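Local coordinates for protein CofB (Escherichia coli, PDB 5AX6) that serves as the minor pilin of the type IVb pilus CFA/III, forming a homotrimer that probably takes part in pilus assembly, at residues N447-G450 with S451-Y454. Sequence-based numbering, arbitrary orientation.
Sequences NQSG and SKWY
Asn447 and Tyr454 form an antiparallel hydrogen-bonded pair, in which Tyr454 N meets Asn447 O at 2.7 Å and nearly straight, 177° at the hydrogen. Asn447 N returns the bond to Tyr454 O, and Ser449 N to Lys452 O (2.9 Å) continues the pairing into the turn of this beta hairpin. Ser449 OG, placed between its own backbone N and carbonyl carbon (chi1 62°), accepts from two amides: the bond from Ser451 N (3.2 Å) makes this an ST turn, and the one from Lys452 N (2.9 Å) ties the same oxygen to the returning strand. An alanine here removes that shared acceptor, and both amides would probably be left without this mate and the bend at Gly450 freer to shift. Gln448 runs extended alongside the Trp453 indole, its amide plane 31° from the ring; Gln448 NE2 lies 3.8 Å from Trp453 CH2. Trp453 packs on Pro399 and Leu401 of its own chain and on Met335 of the third subunit, while its NE1 bonds to Gln386. A water bridges Asn447 OD1 (2.6 Å) and Tyr454 O; OD1 also accepts from Gln445 NE2, and Asn447 ND2 reaches Ala427 O of the second subunit. One serine thus closes the turn, whereas the strands supply an aromatic and an amide to the trimer interfaces.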
ATOM      1  N   ASN A 447      -2.737 -16.149  41.627  1.00 18.42           N
ATOM      2  CA  ASN A 447      -4.098 -15.657  41.752  1.00 19.02           C
ATOM      3  C   ASN A 447      -4.213 -14.269  41.144  1.00 19.07           C
ATOM      4  O   ASN A 447      -3.206 -13.615  40.903  1.00 18.92           O
ATOM      5  CB  ASN A 447      -4.524 -15.625  43.221  1.00 17.72           C
ATOM      6  CG  ASN A 447      -4.407 -16.985  43.881  1.00 20.30           C
ATOM      7  OD1 ASN A 447      -3.465 -17.249  44.642  1.00 19.89           O
ATOM      8  ND2 ASN A 447      -5.347 -17.866  43.568  1.00 17.50           N
ATOM      9  N   GLN A 448      -5.441 -13.823  40.915  1.00 20.06           N
ATOM     10  CA  GLN A 448      -5.672 -12.523  40.305  1.00 25.22           C
ATOM     11  C   GLN A 448      -6.927 -11.853  40.864  1.00 24.96           C
ATOM     12  O   GLN A 448      -7.919 -12.523  41.166  1.00 23.22           O
ATOM     13  CB  GLN A 448      -5.802 -12.669  38.782  1.00 21.48           C
ATOM     14  CG  GLN A 448      -7.078 -13.381  38.363  1.00 28.70           C
ATOM     15  CD  GLN A 448      -7.059 -13.882  36.926  1.00 35.65           C
ATOM     16  OE1 GLN A 448      -7.179 -15.086  36.675  1.00 41.74           O
ATOM     17  NE2 GLN A 448      -6.954 -12.965  35.982  1.00 25.11           N
ATOM     18  N   SER A 449      -6.867 -10.533  40.996  1.00 23.97           N
ATOM     19  CA  SER A 449      -8.065  -9.711  41.130  1.00 26.03           C
ATOM     20  C   SER A 449      -8.337  -9.119  39.758  1.00 36.12           C
ATOM     21  O   SER A 449      -7.700  -9.502  38.780  1.00 28.49           O
ATOM     22  CB  SER A 449      -7.874  -8.600  42.157  1.00 27.64           C
ATOM     23  OG  SER A 449      -6.834  -7.724  41.761  1.00 27.90           O
ATOM     24  N   GLY A 450      -9.261  -8.173  39.683  1.00 35.00           N
ATOM     25  CA  GLY A 450      -9.485  -7.470  38.436  1.00 37.48           C
ATOM     26  C   GLY A 450      -8.250  -6.700  37.996  1.00 34.00           C
ATOM     27  O   GLY A 450      -8.031  -6.510  36.800  1.00 39.04           O
ATOM     28  N   SER A 451      -7.429  -6.270  38.952  1.00 27.22           N
ATOM     29  CA  SER A 451      -6.299  -5.393  38.625  1.00 34.22           C
ATOM     30  C   SER A 451      -4.899  -5.902  39.010  1.00 26.51           C
ATOM     31  O   SER A 451      -3.901  -5.374  38.519  1.00 21.45           O
ATOM     32  CB  SER A 451      -6.521  -4.017  39.272  1.00 35.02           C
ATOM     33  OG  SER A 451      -6.500  -4.119  40.682  1.00 41.05           O
ATOM     34  N   LYS A 452      -4.806  -6.912  39.874  1.00 24.50           N
ATOM     35  CA  LYS A 452      -3.495  -7.387  40.317  1.00 24.10           C
ATOM     36  C   LYS A 452      -3.291  -8.890  40.098  1.00 24.82           C
ATOM     37  O   LYS A 452      -4.240  -9.668  40.173  1.00 23.64           O
ATOM     38  CB  LYS A 452      -3.273  -7.080  41.804  1.00 29.65           C
ATOM     39  CG  LYS A 452      -3.388  -5.607  42.187  1.00 32.08           C
ATOM     40  CD  LYS A 452      -2.210  -4.791  41.652  1.00 29.95           C
ATOM     41  CE  LYS A 452      -2.215  -3.370  42.213  1.00 35.78           C
ATOM     42  NZ  LYS A 452      -0.954  -2.626  41.891  1.00 32.28           N
ATOM     43  N   TRP A 453      -2.044  -9.275  39.824  1.00 20.21           N
ATOM     44  CA  TRP A 453      -1.600 -10.668  39.929  1.00 20.79           C
ATOM     45  C   TRP A 453      -0.923 -10.887  41.262  1.00 18.94           C
ATOM     46  O   TRP A 453      -0.090 -10.083  41.661  1.00 22.96           O
ATOM     47  CB  TRP A 453      -0.581 -11.050  38.844  1.00 16.26           C
ATOM     48  CG  TRP A 453      -1.075 -11.157  37.430  1.00 16.85           C
ATOM     49  CD1 TRP A 453      -0.784 -10.304  36.411  1.00 19.57           C
ATOM     50  CD2 TRP A 453      -1.885 -12.194  36.870  1.00 21.48           C
ATOM     51  NE1 TRP A 453      -1.382 -10.727  35.253  1.00 19.78           N
ATOM     52  CE2 TRP A 453      -2.061 -11.894  35.504  1.00 20.37           C
ATOM     53  CE3 TRP A 453      -2.474 -13.359  37.385  1.00 16.51           C
ATOM     54  CZ2 TRP A 453      -2.810 -12.700  34.644  1.00 18.17           C
ATOM     55  CZ3 TRP A 453      -3.228 -14.152  36.538  1.00 18.13           C
ATOM     56  CH2 TRP A 453      -3.391 -13.822  35.177  1.00 17.63           C
ATOM     57  N   TYR A 454      -1.234 -11.996  41.926  1.00 20.44           N
ATOM     58  CA  TYR A 454      -0.533 -12.358  43.152  1.00 18.45           C
ATOM     59  C   TYR A 454       0.172 -13.684  42.997  1.00 18.10           C
ATOM     60  O   TYR A 454      -0.466 -14.685  42.707  1.00 21.47           O
ATOM     61  CB  TYR A 454      -1.498 -12.448  44.331  1.00 19.75           C
ATOM     62  CG  TYR A 454      -2.311 -11.196  44.537  1.00 21.23           C
ATOM     63  CD1 TYR A 454      -1.805 -10.128  45.269  1.00 24.43           C
ATOM     64  CD2 TYR A 454      -3.583 -11.084  43.998  1.00 25.95           C
ATOM     65  CE1 TYR A 454      -2.562  -8.970  45.458  1.00 23.16           C
ATOM     66  CE2 TYR A 454      -4.341  -9.934  44.185  1.00 30.47           C
ATOM     67  CZ  TYR A 454      -3.821  -8.889  44.917  1.00 28.42           C
ATOM     68  OH  TYR A 454      -4.580  -7.757  45.107  1.00 29.70           O
TER
HETATM   69  O   HOH W   1      -0.971 -16.479  45.039  1.00 22.76           O